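Periplasmic cell division protein (SufI) (Aquifex aeolicus, PDB 6SYY) is a multicopper oxidase that probably takes electrons from its substrates at a mononuclear copper and passes them to a trinuclear copper cluster, where dioxygen is reduced. Local coordinates at residues G401-F407 with T447-H451; P220-F226 with E513-E517. Residues are numbered along the deposited sequence.

Contacts 1 and 2 meet at one copper, the type 1 (mononuclear) site, with centres about 11 Å apart. Contact 1 supplies His-451, whose ND1 lies 2.2 Å from CU, and contact 2 supplies His-514, whose ND1 lies 2.0 Å from CU; Cys-509 is the third ligand. The contacts touch beside the metal, Phe-407 CE2 to His-514 NE2 at 3.1 Å, and again where Met-405 O lies 2.9 Å from His-223 NE2 and Met-449 CE 3.4 Å from Met-224 O. In sequence, contact 1 falls within the 286 residues that separate the two segments of contact 2. The side chain of His-514 is about 11 Å from another bound copper.

Contact 1. Residues G401-F407 with T447-H451; sequences GMRRMVF and TGMYH. With CU (copper (II) ion), chain B.
Segment 401-407 is a hairpin end: strand 394-402 turns back into 407-409 through Arg-404 and Met-405, both at positive phi (56° and 62°), with Arg-403 N hydrogen-bonded to Val-406 O at 2.6 Å. Its base abuts the irregular segment 447-451, Gly-401 CA lying 5.6 Å from Thr-447 CA. Phe-407 (chi1 m) and Thr-447 (chi1 p) lose the most surface, 68 Å² each, with Phe-407 CE1 3.8 Å from Thr-447 CB. Thr-447 CG2 reaches Gly-401 C at 3.5 Å and Met-402 CG at 4.1 Å. Phe-407, at the start of the returning strand, packs beside a cupredoxin-type copper site: His-451 (chi1 m) turns its ring edge to one face of Phe-407 in a T-shaped stack, centroids 4.7 Å apart, planes at 78°, while its ND1 binds CU at 2.2 Å. His-451 NE2 donates to Thr-447 OG1 at 2.9 Å (149°), a hydroxyl also hydrogen-bonded to Asn-445, consistent with holding the imidazole in its orientation. Phe-407 CZ further packs on Met-449 CB at 4.1 Å.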
ATOM      1  N   GLY A 401      10.247   2.829  20.142  1.00 31.26           N
ATOM      2  CA  GLY A 401       9.860   3.103  21.504  1.00 37.85           C
ATOM      3  C   GLY A 401       8.690   4.068  21.554  1.00 31.68           C
ATOM      4  O   GLY A 401       8.132   4.465  20.528  1.00 34.49           O
ATOM      5  N   MET A 402       8.320   4.428  22.776  1.00 37.21           N
ATOM      6  CA  MET A 402       7.374   5.510  22.980  1.00 49.35           C
ATOM      7  C   MET A 402       7.846   6.353  24.152  1.00 46.28           C
ATOM      8  O   MET A 402       8.298   5.824  25.172  1.00 55.42           O
ATOM      9  CB  MET A 402       5.941   5.001  23.205  1.00 55.40           C
ATOM     10  CG  MET A 402       5.782   3.880  24.205  1.00 76.75           C
ATOM     11  SD  MET A 402       4.077   3.287  24.184  1.00 81.23           S
ATOM     12  CE  MET A 402       4.189   1.877  25.289  1.00 64.49           C
ATOM     13  N   ARG A 403       7.755   7.667  23.979  1.00 40.08           N
ATOM     14  CA  ARG A 403       8.217   8.656  24.947  1.00 46.43           C
ATOM     15  C   ARG A 403       6.997   9.474  25.362  1.00 45.57           C
ATOM     16  O   ARG A 403       6.645  10.453  24.700  1.00 57.02           O
ATOM     17  CB  ARG A 403       9.330   9.529  24.334  1.00 52.88           C
ATOM     18  CG  ARG A 403      10.083  10.426  25.314  1.00 49.36           C
ATOM     19  CD  ARG A 403      11.293  11.082  24.642  1.00 81.65           C
ATOM     20  NE  ARG A 403      10.952  12.273  23.864  1.00126.79           N
ATOM     21  CZ  ARG A 403      11.188  13.526  24.254  1.00139.83           C
ATOM     22  NH1 ARG A 403      11.774  13.773  25.420  1.00 78.95           N
ATOM     23  NH2 ARG A 403      10.840  14.539  23.470  1.00128.81           N
ATOM     24  N   ARG A 404       6.344   9.054  26.449  1.00 50.72           N
ATOM     25  CA  ARG A 404       5.190   9.753  27.016  1.00 50.40           C
ATOM     26  C   ARG A 404       4.088   9.926  25.965  1.00 76.53           C
ATOM     27  O   ARG A 404       3.728  11.040  25.573  1.00 93.65           O
ATOM     28  CB  ARG A 404       5.611  11.103  27.615  1.00 42.99           C
ATOM     29  CG  ARG A 404       4.720  11.601  28.742  1.00 49.92           C
ATOM     30  CD  ARG A 404       5.290  12.858  29.382  1.00 50.66           C
ATOM     31  NE  ARG A 404       5.306  13.990  28.458  1.00 76.21           N
ATOM     32  CZ  ARG A 404       5.793  15.192  28.755  1.00109.59           C
ATOM     33  NH1 ARG A 404       6.312  15.425  29.954  1.00103.78           N
ATOM     34  NH2 ARG A 404       5.764  16.165  27.852  1.00 98.12           N
ATOM     35  N   MET A 405       3.566   8.786  25.506  1.00 55.15           N
ATOM     36  CA  MET A 405       2.500   8.730  24.502  1.00 78.71           C
ATOM     37  C   MET A 405       2.924   9.347  23.172  1.00 64.18           C
ATOM     38  O   MET A 405       2.109   9.944  22.464  1.00 72.93           O
ATOM     39  CB  MET A 405       1.213   9.399  24.999  1.00107.61           C
ATOM     40  CG  MET A 405       0.562   8.730  26.196  1.00 93.87           C
ATOM     41  SD  MET A 405      -1.116   9.341  26.457  1.00130.55           S
ATOM     42  CE  MET A 405      -0.871  11.114  26.336  1.00 64.91           C
ATOM     43  N   VAL A 406       4.201   9.220  22.818  1.00 46.52           N
ATOM     44  CA  VAL A 406       4.705   9.645  21.514  1.00 38.47           C
ATOM     45  C   VAL A 406       5.649   8.560  21.019  1.00 35.12           C
ATOM     46  O   VAL A 406       6.654   8.266  21.674  1.00 51.48           O
ATOM     47  CB  VAL A 406       5.438  10.999  21.573  1.00 44.30           C
ATOM     48  CG1 VAL A 406       5.952  11.376  20.194  1.00 37.22           C
ATOM     49  CG2 VAL A 406       4.531  12.090  22.127  1.00 46.32           C
ATOM     50  N   PHE A 407       5.336   7.966  19.869  1.00 32.04           N
ATOM     51  CA  PHE A 407       6.137   6.862  19.357  1.00 32.82           C
ATOM     52  C   PHE A 407       7.446   7.371  18.772  1.00 26.41           C
ATOM     53  O   PHE A 407       7.474   8.382  18.065  1.00 32.28           O
ATOM     54  CB  PHE A 407       5.367   6.081  18.297  1.00 33.69           C
ATOM     55  CG  PHE A 407       4.251   5.247  18.846  1.00 29.55           C
ATOM     56  CD1 PHE A 407       4.507   4.266  19.792  1.00 32.59           C
ATOM     57  CD2 PHE A 407       2.950   5.429  18.407  1.00 29.65           C
ATOM     58  CE1 PHE A 407       3.480   3.489  20.300  1.00 34.56           C
ATOM     59  CE2 PHE A 407       1.917   4.660  18.912  1.00 38.07           C
ATOM     60  CZ  PHE A 407       2.183   3.687  19.858  1.00 44.84           C
ATOM     61  N   THR A 447       7.035  -1.312  22.058  1.00 28.91           N
ATOM     62  CA  THR A 447       5.773  -0.662  22.384  1.00 34.39           C
ATOM     63  C   THR A 447       4.650  -1.688  22.436  1.00 30.92           C
ATOM     64  O   THR A 447       4.817  -2.855  22.068  1.00 40.98           O
ATOM     65  CB  THR A 447       5.434   0.432  21.366  1.00 38.95           C
ATOM     66  OG1 THR A 447       5.020  -0.174  20.138  1.00 30.81           O
ATOM     67  CG2 THR A 447       6.645   1.310  21.108  1.00 28.15           C
ATOM     68  N   GLY A 448       3.493  -1.232  22.901  1.00 50.91           N
ATOM     69  CA  GLY A 448       2.329  -2.081  23.009  1.00 45.60           C
ATOM     70  C   GLY A 448       1.499  -2.194  21.756  1.00 43.51           C
ATOM     71  O   GLY A 448       0.481  -2.894  21.755  1.00 46.02           O
ATOM     72  N   MET A 449       1.903  -1.533  20.676  1.00 26.68           N
ATOM     73  CA  MET A 449       1.130  -1.505  19.446  1.00 49.30           C
ATOM     74  C   MET A 449       1.975  -2.017  18.289  1.00 31.16           C
ATOM     75  O   MET A 449       3.201  -1.892  18.289  1.00 36.30           O
ATOM     76  CB  MET A 449       0.626  -0.086  19.144  1.00 33.76           C
ATOM     77  CG  MET A 449      -0.328  -0.016  17.972  1.00 58.95           C
ATOM     78  SD  MET A 449      -1.483   1.347  18.100  1.00 70.31           S
ATOM     79  CE  MET A 449      -2.565   0.964  16.730  1.00 34.87           C
ATOM     80  N   TYR A 450       1.309  -2.613  17.306  1.00 31.78           N
ATOM     81  CA  TYR A 450       2.010  -3.021  16.105  1.00 30.75           C
ATOM     82  C   TYR A 450       2.327  -1.797  15.250  1.00 27.41           C
ATOM     83  O   TYR A 450       1.684  -0.748  15.350  1.00 28.39           O
ATOM     84  CB  TYR A 450       1.178  -4.033  15.314  1.00 33.41           C
ATOM     85  CG  TYR A 450       0.340  -3.423  14.214  1.00 37.22           C
ATOM     86  CD1 TYR A 450       0.770  -3.449  12.893  1.00 30.28           C
ATOM     87  CD2 TYR A 450      -0.880  -2.819  14.495  1.00 23.33           C
ATOM     88  CE1 TYR A 450       0.007  -2.896  11.882  1.00 35.94           C
ATOM     89  CE2 TYR A 450      -1.651  -2.259  13.486  1.00 27.08           C
ATOM     90  CZ  TYR A 450      -1.199  -2.298  12.182  1.00 22.10           C
ATOM     91  OH  TYR A 450      -1.956  -1.750  11.168  1.00 21.89           O
ATOM     92  N   HIS A 451       3.341  -1.939  14.402  1.00 26.45           N
ATOM     93  CA  HIS A 451       3.711  -0.878  13.475  1.00 23.57           C
ATOM     94  C   HIS A 451       4.069  -1.472  12.121  1.00 25.87           C
ATOM     95  O   HIS A 451       5.003  -2.277  12.023  1.00 27.76           O
ATOM     96  CB  HIS A 451       4.890  -0.064  14.008  1.00 29.08           C
ATOM     97  CG  HIS A 451       4.673   0.482  15.381  1.00 26.32           C
ATOM     98  ND1 HIS A 451       3.866   1.571  15.629  1.00 30.65           N
ATOM     99  CD2 HIS A 451       5.152   0.085  16.585  1.00 34.06           C
ATOM    100  CE1 HIS A 451       3.858   1.823  16.926  1.00 30.27           C
ATOM    101  NE2 HIS A 451       4.629   0.935  17.528  1.00 33.86           N
TER
HETATM  102 CU    CU B 701       3.289   3.003  14.081  0.65 24.27          CU

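Contact 2. Residues P220-F226 with E513-E517. With CU (copper (II) ion), chain B.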
ATOM      1  N   PRO A 220      -9.284  10.723  14.996  1.00 56.28           N
ATOM      2  CA  PRO A 220      -8.292   9.820  15.587  1.00 69.62           C
ATOM      3  C   PRO A 220      -8.150  10.105  17.074  1.00 72.78           C
ATOM      4  O   PRO A 220      -7.928  11.246  17.487  1.00 51.22           O
ATOM      5  CB  PRO A 220      -7.009  10.146  14.814  1.00 62.90           C
ATOM      6  CG  PRO A 220      -7.213  11.543  14.314  1.00 37.77           C
ATOM      7  CD  PRO A 220      -8.682  11.651  14.024  1.00 47.34           C
ATOM      8  N   MET A 221      -8.307   9.059  17.883  1.00 57.30           N
ATOM      9  CA  MET A 221      -8.258   9.179  19.337  1.00 60.93           C
ATOM     10  C   MET A 221      -6.812   9.027  19.803  1.00 84.04           C
ATOM     11  O   MET A 221      -6.245   7.932  19.746  1.00 67.34           O
ATOM     12  CB  MET A 221      -9.161   8.137  19.995  1.00 74.74           C
ATOM     13  CG  MET A 221     -10.649   8.375  19.791  1.00 97.66           C
ATOM     14  SD  MET A 221     -11.225   9.905  20.550  1.00122.09           S
ATOM     15  CE  MET A 221     -12.969   9.821  20.158  1.00 79.58           C
ATOM     16  N   GLY A 222      -6.220  10.130  20.262  1.00 67.51           N
ATOM     17  CA  GLY A 222      -4.865  10.129  20.776  1.00 58.94           C
ATOM     18  C   GLY A 222      -3.792   9.701  19.796  1.00 74.66           C
ATOM     19  O   GLY A 222      -3.569  10.352  18.769  1.00104.45           O
ATOM     20  N   HIS A 223      -3.107   8.604  20.116  1.00 60.46           N
ATOM     21  CA  HIS A 223      -2.045   8.065  19.278  1.00 45.35           C
ATOM     22  C   HIS A 223      -2.335   6.623  18.873  1.00 45.68           C
ATOM     23  O   HIS A 223      -1.418   5.855  18.577  1.00 91.37           O
ATOM     24  CB  HIS A 223      -0.700   8.171  19.993  1.00 46.48           C
ATOM     25  CG  HIS A 223      -0.415   9.543  20.520  1.00101.80           C
ATOM     26  ND1 HIS A 223       0.335  10.469  19.825  1.00108.25           N
ATOM     27  CD2 HIS A 223      -0.790  10.150  21.670  1.00 96.04           C
ATOM     28  CE1 HIS A 223       0.415  11.584  20.530  1.00 74.80           C
ATOM     29  NE2 HIS A 223      -0.258  11.416  21.654  1.00114.78           N
ATOM     30  N   MET A 224      -3.614   6.252  18.837  1.00 52.74           N
ATOM     31  CA  MET A 224      -4.032   4.906  18.473  1.00 76.26           C
ATOM     32  C   MET A 224      -4.293   4.742  16.982  1.00 62.12           C
ATOM     33  O   MET A 224      -4.603   3.631  16.543  1.00 61.72           O
ATOM     34  CB  MET A 224      -5.293   4.519  19.253  1.00 63.70           C
ATOM     35  CG  MET A 224      -5.096   4.450  20.758  1.00 76.15           C
ATOM     36  SD  MET A 224      -6.555   3.819  21.608  1.00100.44           S
ATOM     37  CE  MET A 224      -7.718   5.146  21.325  1.00 43.95           C
ATOM     38  N   GLY A 225      -4.166   5.805  16.194  1.00 33.50           N
ATOM     39  CA  GLY A 225      -4.550   5.744  14.799  1.00 31.12           C
ATOM     40  C   GLY A 225      -6.054   5.828  14.646  1.00 33.48           C
ATOM     41  O   GLY A 225      -6.789   5.728  15.633  1.00 30.79           O
ATOM     42  N   PHE A 226      -6.528   6.019  13.421  1.00 33.35           N
ATOM     43  CA  PHE A 226      -7.957   6.102  13.173  1.00 32.87           C
ATOM     44  C   PHE A 226      -8.514   4.734  12.809  1.00 28.44           C
ATOM     45  O   PHE A 226      -7.903   3.982  12.042  1.00 44.79           O
ATOM     46  CB  PHE A 226      -8.272   7.094  12.051  1.00 37.66           C
ATOM     47  CG  PHE A 226      -9.727   7.118  11.674  1.00 30.98           C
ATOM     48  CD1 PHE A 226     -10.607   7.977  12.313  1.00 63.30           C
ATOM     49  CD2 PHE A 226     -10.221   6.263  10.700  1.00 36.54           C
ATOM     50  CE1 PHE A 226     -11.947   7.987  11.982  1.00 34.71           C
ATOM     51  CE2 PHE A 226     -11.559   6.266  10.376  1.00 47.23           C
ATOM     52  CZ  PHE A 226     -12.421   7.134  11.011  1.00 56.26           C
ATOM     53  N   GLU A 513      -1.579   8.077  11.297  1.00 29.53           N
ATOM     54  CA  GLU A 513      -1.520   8.958  12.457  1.00 32.70           C
ATOM     55  C   GLU A 513      -0.137   8.922  13.100  1.00 34.73           C
ATOM     56  O   GLU A 513       0.427   9.972  13.420  1.00 32.78           O
ATOM     57  CB  GLU A 513      -2.605   8.581  13.465  1.00 44.18           C
ATOM     58  CG  GLU A 513      -4.004   9.007  13.046  1.00 34.09           C
ATOM     59  CD  GLU A 513      -4.508   8.248  11.833  1.00 54.49           C
ATOM     60  OE1 GLU A 513      -4.252   7.028  11.745  1.00 37.43           O
ATOM     61  OE2 GLU A 513      -5.149   8.874  10.961  1.00 48.59           O
ATOM     62  N   HIS A 514       0.425   7.721  13.291  1.00 28.35           N
ATOM     63  CA  HIS A 514       1.789   7.601  13.810  1.00 32.68           C
ATOM     64  C   HIS A 514       2.759   8.419  12.975  1.00 49.15           C
ATOM     65  O   HIS A 514       3.548   9.212  13.502  1.00 33.30           O
ATOM     66  CB  HIS A 514       2.236   6.140  13.819  1.00 22.29           C
ATOM     67  CG  HIS A 514       1.491   5.276  14.784  1.00 27.63           C
ATOM     68  ND1 HIS A 514       1.719   3.921  14.895  1.00 22.12           N
ATOM     69  CD2 HIS A 514       0.517   5.569  15.677  1.00 23.19           C
ATOM     70  CE1 HIS A 514       0.917   3.416  15.815  1.00 30.45           C
ATOM     71  NE2 HIS A 514       0.175   4.395  16.303  1.00 23.59           N
ATOM     72  N   HIS A 515       2.720   8.215  11.658  1.00 26.53           N
ATOM     73  CA  HIS A 515       3.533   9.013  10.751  1.00 27.12           C
ATOM     74  C   HIS A 515       3.267  10.504  10.940  1.00 44.95           C
ATOM     75  O   HIS A 515       4.207  11.304  11.018  1.00 28.82           O
ATOM     76  CB  HIS A 515       3.261   8.567   9.313  1.00 27.12           C
ATOM     77  CG  HIS A 515       3.606   9.590   8.282  1.00 28.05           C
ATOM     78  ND1 HIS A 515       2.739  10.598   7.919  1.00 84.81           N
ATOM     79  CD2 HIS A 515       4.720   9.762   7.532  1.00 86.06           C
ATOM     80  CE1 HIS A 515       3.306  11.351   6.994  1.00 79.00           C
ATOM     81  NE2 HIS A 515       4.509  10.866   6.741  1.00 72.85           N
ATOM     82  N   ASP A 516       1.992  10.890  11.057  1.00 23.42           N
ATOM     83  CA  ASP A 516       1.654  12.306  11.182  1.00 22.50           C
ATOM     84  C   ASP A 516       2.175  12.894  12.487  1.00 31.58           C
ATOM     85  O   ASP A 516       2.598  14.056  12.525  1.00 27.60           O
ATOM     86  CB  ASP A 516       0.141  12.504  11.076  1.00 24.55           C
ATOM     87  CG  ASP A 516      -0.336  12.623   9.641  1.00 30.54           C
ATOM     88  OD1 ASP A 516       0.513  12.796   8.744  1.00 28.11           O
ATOM     89  OD2 ASP A 516      -1.561  12.546   9.407  1.00 29.38           O
ATOM     90  N   GLU A 517       2.156  12.118  13.565  1.00 27.33           N
ATOM     91  CA  GLU A 517       2.618  12.612  14.851  1.00 33.09           C
ATOM     92  C   GLU A 517       4.112  12.394  15.060  1.00 29.74           C
ATOM     93  O   GLU A 517       4.606  12.591  16.176  1.00 49.87           O
ATOM     94  CB  GLU A 517       1.808  11.981  15.983  1.00 25.44           C
ATOM     95  CG  GLU A 517       1.860  10.489  16.046  1.00 57.79           C
ATOM     96  CD  GLU A 517       0.647   9.911  16.745  1.00 91.10           C
ATOM     97  OE1 GLU A 517      -0.324  10.668  16.969  1.00 45.72           O
ATOM     98  OE2 GLU A 517       0.663   8.704  17.069  1.00 76.08           O
TER
HETATM   99 CU    CU B 701       3.289   3.003  14.081  0.65 24.27          CU
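The type 1 copper site is flanked here by loop 220-226, between strands 200-208 and 230-233, which lies against the short helix 512-516 that follows strand 503-509. Helical His-514 binds CU through ND1 at 2.0 Å, beside Cys-509 and His-451, and points the other nitrogen at the loop: His-514 NE2 donates to His-223 O at 3.1 Å, a weak bond at 131°. One residue earlier, Glu-513 is the residue most covered by the contact. Its OE1 accepts from Phe-226 N at 3.0 Å (151°) and lies 3.3 Å from Gly-225 CA; its OE2 is hydrogen-bonded to Tyr-218 and Asn-257, and its CG packs on Pro-220 CB at 3.7 Å. The closest CA pair is Gly-225 CA and Glu-513 CA, 5.0 Å apart, and a side chain on Gly-225 (phi 77°, psi 169°) would collide with the preceding carbonyl. A type II' turn from Met-221 to Met-224, closed by a hydrogen bond from Met-224 N to Met-221 O at 3.3 Å, has Gly-222 at its positive-phi corner and sets His-223 against the end of the helix. There Glu-517, the first residue to leave helical geometry, still hydrogen-bonds through its N to Glu-513 O at 2.8 Å, and its OE1 lies 2.9 Å from His-223 ND1. Asp-516 ties the helix to the backbone of Thr-166 and Gly-167. The link from NE2 to the loop carbonyl is a feature of this protein, whereas a copper-binding histidine five residues after the cysteine ligand, as His-514 follows Cys-509, is the laccase-type motif of the type 1 site.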